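Acetyl-CoA acetyltransferase (Bacillus anthracis, PDB 3SS6) probably catalyses the thiolase reaction, the reversible condensation of two acetyl-CoA molecules into acetoacetyl-CoA with release of free coenzyme A. Local coordinates at residues A[76-79]-A[80-84]; A[155-159]-A[160-164]; A[206-210]-A[211-215]; A[223-227]-A[228-232]; A[332-336]-A[337-341]. All blocks are in the same frame, centred on the assembly; numbering follows the deposited sequence.

Contact 1: residues A[76-79]-A[80-84]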
# COMPACT_ATOMS: atom_id res chain seq x y z
N ALA A 76 11.56 -26.92 11.12
CA ALA A 76 11.91 -28.27 10.69
C ALA A 76 11.80 -29.28 11.82
O ALA A 76 11.99 -30.48 11.61
CB ALA A 76 13.33 -28.28 10.11
N GLY A 77 11.51 -28.79 13.03
CA GLY A 77 11.37 -29.64 14.19
C GLY A 77 12.67 -29.96 14.91
O GLY A 77 12.71 -30.84 15.77
N PHE A 78 13.74 -29.24 14.57
CA PHE A 78 15.03 -29.48 15.22
C PHE A 78 14.94 -28.98 16.67
O PHE A 78 14.18 -28.04 16.95
CB PHE A 78 16.17 -28.75 14.48
CG PHE A 78 16.45 -29.28 13.09
CD1 PHE A 78 15.88 -30.46 12.63
CD2 PHE A 78 17.31 -28.57 12.24
CE1 PHE A 78 16.15 -30.93 11.34
CE2 PHE A 78 17.59 -29.03 10.95
CZ PHE A 78 17.01 -30.22 10.50
N PRO A 79 15.72 -29.58 17.58
CA PRO A 79 15.70 -29.15 18.99
C PRO A 79 16.04 -27.67 19.16
O PRO A 79 16.70 -27.07 18.31
CB PRO A 79 16.80 -30.00 19.64
CG PRO A 79 16.94 -31.19 18.76
CD PRO A 79 16.62 -30.72 17.36
N ASP A 80 15.56 -27.09 20.26
CA ASP A 80 15.80 -25.68 20.56
C ASP A 80 17.28 -25.35 20.66
O ASP A 80 17.66 -24.18 20.57
CB ASP A 80 15.15 -25.28 21.88
CG ASP A 80 13.65 -25.30 21.82
OD1 ASP A 80 13.08 -25.28 20.71
OD2 ASP A 80 13.04 -25.32 22.92
N THR A 81 18.10 -26.36 20.91
CA THR A 81 19.54 -26.16 21.04
C THR A 81 20.21 -25.87 19.71
O THR A 81 21.34 -25.38 19.67
CB THR A 81 20.22 -27.40 21.64
OG1 THR A 81 19.77 -28.57 20.94
CG2 THR A 81 19.88 -27.52 23.12
N VAL A 82 19.52 -26.18 18.61
CA VAL A 82 20.09 -25.97 17.28
C VAL A 82 19.89 -24.53 16.87
O VAL A 82 18.81 -24.14 16.43
CB VAL A 82 19.46 -26.91 16.24
CG1 VAL A 82 20.07 -26.66 14.87
CG2 VAL A 82 19.66 -28.36 16.66
N THR A 83 20.93 -23.73 17.05
CA THR A 83 20.85 -22.30 16.75
C THR A 83 21.07 -22.05 15.27
O THR A 83 21.36 -22.97 14.52
CB THR A 83 21.87 -21.52 17.60
OG1 THR A 83 23.19 -22.02 17.36
CG2 THR A 83 21.55 -21.69 19.09
N GLY A 84 20.96 -20.80 14.84
CA GLY A 84 21.20 -20.51 13.44
C GLY A 84 21.39 -19.02 13.24
O GLY A 84 21.04 -18.21 14.10
O HOH W 1 12.48 -27.24 18.90
O HOH W 2 16.15 -25.37 15.98

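Contact 2: residues A[155-159]-A[160-164]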
# COMPACT_ATOMS: atom_id res chain seq x y z
N HIS A 155 25.09 2.91 -7.51
CA HIS A 155 24.94 3.46 -8.86
C HIS A 155 23.56 3.45 -9.49
O HIS A 155 23.33 4.11 -10.50
CB HIS A 155 25.96 2.80 -9.78
CG HIS A 155 27.35 2.81 -9.24
ND1 HIS A 155 28.13 3.95 -9.22
CD2 HIS A 155 28.09 1.83 -8.67
CE1 HIS A 155 29.30 3.67 -8.67
NE2 HIS A 155 29.30 2.39 -8.33
N HIS A 156 22.64 2.71 -8.90
CA HIS A 156 21.26 2.64 -9.37
C HIS A 156 21.14 2.22 -10.83
O HIS A 156 20.41 2.84 -11.61
CB HIS A 156 20.55 3.97 -9.11
CG HIS A 156 20.58 4.37 -7.67
ND1 HIS A 156 19.85 3.73 -6.70
CD2 HIS A 156 21.30 5.33 -7.03
CE1 HIS A 156 20.09 4.28 -5.53
NE2 HIS A 156 20.96 5.25 -5.70
N ILE A 157 21.86 1.16 -11.17
CA ILE A 157 21.71 0.51 -12.47
C ILE A 157 21.41 -0.95 -12.23
O ILE A 157 21.85 -1.52 -11.23
CB ILE A 157 22.98 0.64 -13.31
CG1 ILE A 157 24.17 0.02 -12.57
CG2 ILE A 157 23.25 2.10 -13.65
CD1 ILE A 157 25.49 0.19 -13.28
N MET A 158 20.67 -1.57 -13.15
CA MET A 158 20.30 -2.97 -12.97
C MET A 158 21.49 -3.90 -13.24
O MET A 158 22.41 -3.54 -13.96
CB MET A 158 19.13 -3.34 -13.89
CG MET A 158 17.91 -2.44 -13.73
SD MET A 158 17.17 -2.49 -12.08
CE MET A 158 16.61 -4.18 -11.99
N MET A 159 21.46 -5.09 -12.66
CA MET A 159 22.52 -6.07 -12.91
C MET A 159 22.71 -6.29 -14.41
O MET A 159 23.83 -6.49 -14.88
CB MET A 159 22.22 -7.39 -12.22
CG MET A 159 22.17 -7.33 -10.68
SD MET A 159 23.72 -6.75 -9.95
CE MET A 159 23.29 -5.05 -9.58
N GLY A 160 21.61 -6.25 -15.17
CA GLY A 160 21.67 -6.43 -16.61
C GLY A 160 22.49 -5.37 -17.31
O GLY A 160 23.15 -5.63 -18.33
N GLU A 161 22.44 -4.15 -16.79
CA GLU A 161 23.28 -3.08 -17.32
C GLU A 161 24.76 -3.34 -17.03
O GLU A 161 25.61 -3.08 -17.88
CB GLU A 161 22.84 -1.71 -16.79
CG GLU A 161 21.35 -1.44 -16.99
CD GLU A 161 20.92 -0.09 -16.44
OE1 GLU A 161 20.06 -0.07 -15.52
OE2 GLU A 161 21.42 0.94 -16.94
N THR A 162 25.08 -3.87 -15.85
CA THR A 162 26.47 -4.20 -15.54
C THR A 162 26.97 -5.30 -16.49
O THR A 162 28.15 -5.36 -16.82
CB THR A 162 26.71 -4.63 -14.06
OG1 THR A 162 26.24 -5.97 -13.85
CG2 THR A 162 25.99 -3.68 -13.11
N ALA A 163 26.04 -6.15 -16.94
CA ALA A 163 26.36 -7.17 -17.92
C ALA A 163 26.71 -6.52 -19.26
O ALA A 163 27.69 -6.92 -19.90
CB ALA A 163 25.20 -8.16 -18.07
N GLU A 164 25.93 -5.52 -19.66
CA GLU A 164 26.21 -4.83 -20.92
C GLU A 164 27.55 -4.12 -20.84
O GLU A 164 28.23 -3.97 -21.85
CB GLU A 164 25.10 -3.83 -21.27
CG GLU A 164 23.82 -4.45 -21.83
CD GLU A 164 23.94 -4.88 -23.28
OE1 GLU A 164 25.01 -4.68 -23.89
OE2 GLU A 164 22.95 -5.43 -23.83

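Contact 3: residues A[206-210]-A[211-215]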
# COMPACT_ATOMS: atom_id res chain seq x y z
N ILE A 206 3.84 -28.81 -1.90
CA ILE A 206 3.18 -27.53 -1.67
C ILE A 206 1.72 -27.77 -1.34
O ILE A 206 0.99 -28.36 -2.14
CB ILE A 206 3.26 -26.59 -2.90
CG1 ILE A 206 4.71 -26.35 -3.33
CG2 ILE A 206 2.61 -25.24 -2.60
CD1 ILE A 206 5.19 -27.27 -4.42
N LYS A 207 1.30 -27.31 -0.17
CA LYS A 207 -0.09 -27.44 0.21
C LYS A 207 -0.85 -26.25 -0.34
O LYS A 207 -0.81 -25.15 0.24
CB LYS A 207 -0.24 -27.54 1.73
CG LYS A 207 0.45 -28.75 2.34
CD LYS A 207 -0.17 -29.14 3.68
CE LYS A 207 0.63 -30.23 4.37
NZ LYS A 207 0.79 -31.44 3.51
N GLU A 208 -1.52 -26.44 -1.47
CA GLU A 208 -2.31 -25.39 -2.08
C GLU A 208 -3.70 -25.42 -1.49
O GLU A 208 -3.99 -26.24 -0.62
CB GLU A 208 -2.37 -25.53 -3.61
CG GLU A 208 -1.00 -25.57 -4.31
CD GLU A 208 -0.27 -24.22 -4.32
OE1 GLU A 208 -0.66 -23.31 -3.56
OE2 GLU A 208 0.70 -24.09 -5.10
N ARG A 209 -4.57 -24.52 -1.91
CA ARG A 209 -5.88 -24.45 -1.28
C ARG A 209 -6.74 -25.71 -1.36
O ARG A 209 -7.44 -26.03 -0.41
CB ARG A 209 -6.66 -23.22 -1.76
CG ARG A 209 -6.67 -23.00 -3.26
CD ARG A 209 -7.38 -21.70 -3.63
NE ARG A 209 -7.50 -21.53 -5.07
CZ ARG A 209 -8.24 -20.59 -5.66
NH1 ARG A 209 -8.92 -19.73 -4.93
NH2 ARG A 209 -8.29 -20.52 -6.98
N ARG A 210 -6.71 -26.41 -2.48
CA ARG A 210 -7.60 -27.56 -2.62
C ARG A 210 -6.88 -28.84 -3.03
O ARG A 210 -7.52 -29.83 -3.39
CB ARG A 210 -8.72 -27.24 -3.61
CG ARG A 210 -9.49 -26.00 -3.22
CD ARG A 210 -10.59 -25.66 -4.20
NE ARG A 210 -11.09 -24.31 -3.94
CZ ARG A 210 -10.60 -23.22 -4.52
NH1 ARG A 210 -9.61 -23.32 -5.40
NH2 ARG A 210 -11.10 -22.02 -4.23
N LYS A 211 -5.56 -28.82 -2.97
CA LYS A 211 -4.78 -29.98 -3.34
C LYS A 211 -3.37 -29.80 -2.83
O LYS A 211 -3.01 -28.73 -2.33
CB LYS A 211 -4.76 -30.14 -4.86
CG LYS A 211 -4.12 -28.98 -5.60
CD LYS A 211 -4.45 -29.06 -7.09
CE LYS A 211 -3.93 -27.84 -7.83
NZ LYS A 211 -4.55 -27.71 -9.18
N GLU A 212 -2.58 -30.86 -2.96
CA GLU A 212 -1.16 -30.78 -2.67
C GLU A 212 -0.39 -31.06 -3.95
O GLU A 212 -0.73 -31.98 -4.69
CB GLU A 212 -0.77 -31.78 -1.57
CG GLU A 212 -1.48 -31.51 -0.26
CD GLU A 212 -1.11 -32.51 0.83
OE1 GLU A 212 -0.15 -33.29 0.64
OE2 GLU A 212 -1.80 -32.51 1.88
N VAL A 213 0.62 -30.25 -4.21
CA VAL A 213 1.44 -30.43 -5.40
C VAL A 213 2.81 -30.96 -5.00
O VAL A 213 3.45 -30.40 -4.10
CB VAL A 213 1.59 -29.08 -6.15
CG1 VAL A 213 2.59 -29.20 -7.30
CG2 VAL A 213 0.25 -28.59 -6.65
N VAL A 214 3.27 -32.03 -5.64
CA VAL A 214 4.62 -32.53 -5.38
C VAL A 214 5.55 -32.08 -6.50
O VAL A 214 5.45 -32.56 -7.63
CB VAL A 214 4.66 -34.06 -5.24
CG1 VAL A 214 6.08 -34.50 -4.94
CG2 VAL A 214 3.72 -34.50 -4.13
N PHE A 215 6.43 -31.15 -6.16
CA PHE A 215 7.34 -30.52 -7.11
C PHE A 215 8.69 -31.21 -7.04
O PHE A 215 9.37 -31.13 -6.01
CB PHE A 215 7.46 -29.04 -6.72
CG PHE A 215 8.41 -28.26 -7.58
CD1 PHE A 215 8.26 -28.23 -8.97
CD2 PHE A 215 9.42 -27.50 -7.00
CE1 PHE A 215 9.12 -27.48 -9.76
CE2 PHE A 215 10.28 -26.74 -7.77
CZ PHE A 215 10.14 -26.74 -9.16

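Contact 4: residues A[223-227]-A[228-232]. With SO4 (sulfate ion), chain C.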
# COMPACT_ATOMS: atom_id res chain seq x y z
N ALA A 223 12.56 -26.79 -23.57
CA ALA A 223 12.83 -27.49 -24.82
C ALA A 223 12.61 -26.58 -26.04
O ALA A 223 13.16 -26.81 -27.11
CB ALA A 223 11.98 -28.74 -24.92
N ASP A 224 11.80 -25.53 -25.86
CA ASP A 224 11.48 -24.64 -26.97
C ASP A 224 12.50 -23.51 -27.16
O ASP A 224 12.36 -22.68 -28.06
CB ASP A 224 10.05 -24.09 -26.85
CG ASP A 224 9.89 -23.10 -25.71
OD1 ASP A 224 10.75 -23.07 -24.81
OD2 ASP A 224 8.88 -22.36 -25.71
N ILE A 225 13.53 -23.48 -26.32
CA ILE A 225 14.64 -22.56 -26.54
C ILE A 225 15.49 -23.10 -27.69
O ILE A 225 16.03 -24.21 -27.62
CB ILE A 225 15.50 -22.38 -25.28
CG1 ILE A 225 14.76 -21.54 -24.23
CG2 ILE A 225 16.83 -21.71 -25.62
CD1 ILE A 225 14.46 -20.11 -24.68
N THR A 226 15.55 -22.32 -28.77
CA THR A 226 16.33 -22.69 -29.95
C THR A 226 17.19 -21.50 -30.33
O THR A 226 16.96 -20.38 -29.86
CB THR A 226 15.42 -22.98 -31.13
OG1 THR A 226 14.61 -21.82 -31.42
CG2 THR A 226 14.52 -24.18 -30.84
N ALA A 227 18.17 -21.74 -31.19
CA ALA A 227 19.01 -20.65 -31.71
C ALA A 227 18.10 -19.60 -32.32
O ALA A 227 18.30 -18.40 -32.15
CB ALA A 227 19.99 -21.17 -32.74
N GLU A 228 17.08 -20.07 -33.02
CA GLU A 228 16.15 -19.19 -33.71
C GLU A 228 15.40 -18.30 -32.73
O GLU A 228 15.40 -17.08 -32.87
CB GLU A 228 15.16 -20.00 -34.57
CG GLU A 228 14.07 -19.15 -35.19
CD GLU A 228 13.33 -19.88 -36.29
OE1 GLU A 228 13.71 -21.02 -36.63
OE2 GLU A 228 12.35 -19.30 -36.82
N LYS A 229 14.79 -18.91 -31.71
CA LYS A 229 14.04 -18.14 -30.73
C LYS A 229 14.92 -17.12 -30.00
O LYS A 229 14.50 -15.98 -29.78
CB LYS A 229 13.36 -19.07 -29.72
CG LYS A 229 12.58 -18.32 -28.65
CD LYS A 229 11.88 -19.27 -27.68
CE LYS A 229 10.73 -19.97 -28.37
NZ LYS A 229 9.65 -19.01 -28.74
N LEU A 230 16.14 -17.51 -29.63
CA LEU A 230 17.04 -16.60 -28.92
C LEU A 230 17.39 -15.38 -29.76
O LEU A 230 17.44 -14.26 -29.25
CB LEU A 230 18.31 -17.33 -28.49
CG LEU A 230 18.13 -18.33 -27.35
CD1 LEU A 230 19.32 -19.31 -27.30
CD2 LEU A 230 17.94 -17.61 -26.03
N ALA A 231 17.65 -15.59 -31.05
CA ALA A 231 18.07 -14.50 -31.93
C ALA A 231 16.95 -13.48 -32.15
O ALA A 231 17.21 -12.33 -32.53
CB ALA A 231 18.57 -15.04 -33.27
N GLY A 232 15.71 -13.89 -31.90
CA GLY A 232 14.58 -13.01 -32.13
C GLY A 232 14.19 -12.14 -30.95
O GLY A 232 13.32 -11.27 -31.07
S SO4 C . 9.22 -26.40 -22.52
O1 SO4 C . 10.29 -27.22 -21.96
O2 SO4 C . 8.03 -27.24 -22.71
O3 SO4 C . 8.89 -25.31 -21.60
O4 SO4 C . 9.62 -25.84 -23.81

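Contact 5: residues A[332-336]-A[337-341]. Unlike the reference sequence in segment 332-336: Asp333 (reference Gly).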
# COMPACT_ATOMS: atom_id res chain seq x y z
N LEU A 332 39.91 -15.73 -17.80
CA LEU A 332 40.66 -16.86 -17.25
C LEU A 332 41.10 -17.87 -18.32
O LEU A 332 41.83 -18.81 -18.01
CB LEU A 332 39.83 -17.58 -16.18
CG LEU A 332 39.49 -16.81 -14.90
CD1 LEU A 332 38.64 -17.69 -13.99
CD2 LEU A 332 40.75 -16.37 -14.17
N ASP A 333 40.65 -17.67 -19.56
CA ASP A 333 40.87 -18.63 -20.64
C ASP A 333 40.46 -20.05 -20.23
O ASP A 333 41.25 -20.98 -20.32
CB ASP A 333 42.32 -18.61 -21.11
CG ASP A 333 42.53 -19.35 -22.43
OD1 ASP A 333 41.55 -19.56 -23.17
OD2 ASP A 333 43.69 -19.71 -22.72
N LEU A 334 39.22 -20.19 -19.77
CA LEU A 334 38.72 -21.48 -19.30
C LEU A 334 38.47 -22.45 -20.45
O LEU A 334 38.17 -22.04 -21.58
CB LEU A 334 37.41 -21.30 -18.53
CG LEU A 334 37.44 -20.43 -17.29
CD1 LEU A 334 36.04 -20.31 -16.72
CD2 LEU A 334 38.40 -20.99 -16.25
N ASP A 335 38.58 -23.74 -20.14
CA ASP A 335 38.15 -24.80 -21.05
C ASP A 335 36.67 -25.07 -20.83
O ASP A 335 36.28 -25.71 -19.86
CB ASP A 335 38.95 -26.08 -20.77
CG ASP A 335 38.54 -27.24 -21.68
OD1 ASP A 335 37.55 -27.10 -22.43
OD2 ASP A 335 39.22 -28.29 -21.63
N ARG A 336 35.83 -24.59 -21.74
CA ARG A 336 34.39 -24.67 -21.52
C ARG A 336 33.89 -26.10 -21.32
O ARG A 336 32.88 -26.33 -20.66
CB ARG A 336 33.63 -24.00 -22.68
CG ARG A 336 32.13 -23.89 -22.43
CD ARG A 336 31.41 -23.30 -23.64
NE ARG A 336 31.79 -21.91 -23.88
CZ ARG A 336 31.33 -21.17 -24.88
NH1 ARG A 336 30.47 -21.68 -25.74
NH2 ARG A 336 31.74 -19.91 -25.02
N GLU A 337 34.61 -27.08 -21.88
CA GLU A 337 34.22 -28.48 -21.74
C GLU A 337 34.27 -28.98 -20.30
O GLU A 337 33.70 -30.04 -19.98
CB GLU A 337 35.07 -29.38 -22.64
CG GLU A 337 34.82 -29.15 -24.13
CD GLU A 337 35.58 -30.13 -25.03
OE1 GLU A 337 35.24 -30.20 -26.23
OE2 GLU A 337 36.51 -30.80 -24.54
N LYS A 338 34.95 -28.23 -19.43
CA LYS A 338 35.02 -28.57 -18.01
C LYS A 338 34.10 -27.71 -17.16
O LYS A 338 34.05 -27.89 -15.94
CB LYS A 338 36.45 -28.41 -17.50
CG LYS A 338 37.45 -29.21 -18.29
CD LYS A 338 38.64 -29.64 -17.46
CE LYS A 338 39.43 -28.47 -16.94
NZ LYS A 338 40.79 -28.90 -16.46
N VAL A 339 33.38 -26.78 -17.78
CA VAL A 339 32.64 -25.77 -17.02
C VAL A 339 31.13 -25.89 -17.19
O VAL A 339 30.65 -26.01 -18.30
CB VAL A 339 33.04 -24.35 -17.48
CG1 VAL A 339 32.30 -23.30 -16.64
CG2 VAL A 339 34.55 -24.16 -17.37
N ASN A 340 30.38 -25.85 -16.09
CA ASN A 340 28.92 -25.87 -16.17
C ASN A 340 28.42 -27.00 -17.07
O ASN A 340 27.62 -26.78 -17.99
CB ASN A 340 28.41 -24.51 -16.66
CG ASN A 340 28.74 -23.38 -15.69
OD1 ASN A 340 28.98 -23.62 -14.51
ND2 ASN A 340 28.74 -22.15 -16.19
N VAL A 341 28.88 -28.21 -16.79
CA VAL A 341 28.73 -29.29 -17.76
C VAL A 341 27.30 -29.83 -17.87
O VAL A 341 26.98 -30.54 -18.83
CB VAL A 341 29.71 -30.46 -17.52
CG1 VAL A 341 31.15 -29.97 -17.59
CG2 VAL A 341 29.43 -31.14 -16.18

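Contact 1: residues A[76-79]-A[80-84]
Pro79 and Val82 are the ends of a type I beta turn, closed by the backbone bond from Val82 N to Pro79 O (3.0 Å, 162° at the hydrogen). The turn carries the chain from the Schellman motif at Gly77, whose positive phi ends helix 68-75, to strand 83-88, an outer strand of the large mixed sheet within this chain.

Apolar packing lies over the same turn. Val82 sends CG2 back to the start of the turn, where it meets Pro79 CD at 3.9 Å and Phe78 CB at 4.1 Å. That methyl stands anti to the carbonyl carbon of Val82 and CG1 anti to the backbone N (chi1 179°), which leaves CG1 obliquely beside the Phe78 ring. One face of this ring receives Ala76 CB, 4.0 Å above the plane and over its centre; the ring also packs on Leu37 and Val41 of helix 29-43. At the corner of the turn, Pro79 CB touches Thr81 OG1 at 3.5 Å.

Arg70 NH1 donates to the carbonyls of both Asp80 and Val82, tying the turn to helix 68-75. A water donates to Phe78 O and to Asp80 OD1, each at 2.7 Å, and so spans from the backbone before the turn to the carboxylate on it.

Contact 2: residues A[155-159]-A[160-164]
Met159 O accepts two bonds at the start of helix 159-170, from Thr162 OG1 at 2.7 Å and from Ala163 N at 3.0 Å. The hydroxyl comes in the carbonyl plane on a lone pair. With OG1 between its backbone N and carbonyl carbon (chi1 76°), Thr162 turns its hydroxyl back along the helix to the carbonyl three residues earlier.

Met158 occupies the N-cap position. Its carbonyl accepts from Thr162 N at 3.3 Å, while the bond from Glu161 N is weak. Met158 N gives a nearly straight bond to Glu161 OE1 (2.9 Å, 171° at the hydrogen). A side chain three residues into the helix thus binds back to the N-cap amide, the side-chain-to-backbone half of a capping box. The donor stands above the carboxylate plane, and a negative charge here would probably interact well with the positive end of the helix dipole.

Ile157 lies across both helix residues. Its CB and CG2 rest against the Glu161 carboxylate, and Ile157 CD1 reaches Thr162 CG2 at 3.9 Å. Outside the turn, Thr162 touches Met290 and Met158 packs on Leu150. Carbon also approaches Glu161 OE1, with Ile157 CA at 3.5 Å and Met158 CG at 3.7 Å.

Contact 3: residues A[206-210]-A[211-215]
Ile206 faces Val213 in a hydrogen-bonded antiparallel pair, its N donating to Val213 O at 2.7 Å and its O accepting from Val213 N at 2.8 Å. Ile206 O also receives a CA-H...O contact from Glu212. The isoleucine side chain runs beside that of Phe215 and points the same way, with Ile206 CD1 at 3.7 Å from Phe215 CB; Leu24 touches both residues.

Lys207 follows, in a non-hydrogen-bonded pair with Glu212. The two side chains lie side by side on the sheet face away from Ile206 and Val213. Bending only at its last torsion (chi4 -57°), the lysine turns Lys207 NZ in to Glu212 OE2 at 3.2 Å, a salt bridge whose hydrogen bond is weak.

Glu208 gives its N to Lys211 O at 2.9 Å, although the angle at the hydrogen is 131°. Glu208 CG touches Val213 CG2 at 4.0 Å, and Glu208 OE1 accepts from Asn26 ND2.

Arg209 and Arg210 form the bend, where their guanidinium groups lie close together in a placement that is doubtful in detail. A sulfate, probably from the crystallisation liquor, lies about 5 Å from the Arg209 side chain. The arrangement is a two-stranded beta hairpin, with strands 204-207 and 212-215 joined through a charged turn.

Contact 4: residues A[223-227]-A[228-232]
Ile225 meets two helix side chains on different branches and crosses each at about a right angle. Its CG2 methyl packs against Leu230 CD1 at 3.8 Å, while Ile225 CD1 at the other end approaches Lys229 CD at 4.0 Å. Ile225 of the loop and Leu230 of the short helix 227-231 both pack on helix 174-194, meeting at Leu182.

Lys229 leaves the helix with CG anti to its backbone N (chi1 179°) and bends at its last two torsions. This carries the aliphatic chain back beside the loop, where Lys229 CE lies 3.2 Å from Asp224 O. The ammonium remains beyond salt-bridge range of the Asp224 carboxylate, Lys229 NZ being 4.6 Å from Asp224 OD2; the salt bridge of Asp224 is instead with the neighbouring Arg222.

Thr226 is the N-cap. Its hydroxyl, set between backbone N and carbonyl carbon (chi1 59°), faces the first turn and accepts from Lys229 N at 2.9 Å, almost straight at 170°. Thr226 O receives Leu230 N at 3.0 Å, and the next carbonyl, Ala227 O, receives Ala231 N.

A sulfate, probably from the crystallisation liquor, accepts from Ala223 N through O1 at 2.8 Å and from Asp224 N through O4. Two successive amides therefore hold the anion ahead of the helix. Backbone N-H groups thus serve both the sulfate and the Thr226 hydroxyl, and Asp224 and Lys229 probably attract each other only loosely.

Contact 5: residues A[332-336]-A[337-341]
The backbone winds through a 3-10 turn, in which Asp335 O accepts from Lys338 N at 2.9 Å and Arg336 O from Val339 N at 3.0 Å.

Asp335 opens this turn with its side chain as well as its carbonyl. CG lies anti to the backbone N (chi1 180°), which swings the carboxylate forward so that Asp335 OD1 accepts from Glu337 N at 3.0 Å, the amide approaching from above the carboxylate plane. The same oxygen, Asp335 OD1, touches Glu337 CB at 3.4 Å. Asp335 OD2 approaches Lys338 CG at 3.9 Å, the two side chains crossing at about a right angle. Asp335 OD1 and Glu337 OE2 are 4.4 Å apart, a proximity of like charges that would probably be somewhat unfavourable. Lys338 carries its NZ away to the carbonyl of Ala312.

Val339 follows the turn and points back toward it. Val339 CG2 comes to 3.4 Å from Asp335 O and meets Leu334 CD1 at 4.2 Å, these side chains also crossing nearly perpendicularly. Val339 packs on Tyr325 and Ile317 as well, whereas Leu334 leans on Glu329.

Arg336 points away from the turn and makes salt bridges to Glu329 through NE and to Glu179 through NH1, linking the loop to helices 322-332 and 174-194. Just before, the positive phi of Asp333 makes it the C-prime residue of a Schellman motif, with Leu334 N bound to Glu329 O. The whole is a Schellman helix end followed by an Asx turn at Asp335 that starts a 3-10 turn, leading from helix 322-332 to the edge of strand 314-317 in the C-terminal thiolase domain.

All five contacts are local, and none touches another. Contact 2 is the most buried, with no touching residue exposed, whereas contact 5 is a surface contact and contacts 3 and 4 are largely exposed. Contacts 2 and 4 both start helices, but contact 2 uses a glutamate inside the helix to bind the N-cap amide, contact 4 the threonine N-cap itself. Contacts 1 and 5 both follow Schellman helix ends; contact 1 goes on into an outer strand beside a second subunit, contact 5 through a 3-10 turn. Contact 3 alone pairs two strands. Helix 174-194 links contacts 4 and 5, through side-chain packing in one and a salt bridge in the other.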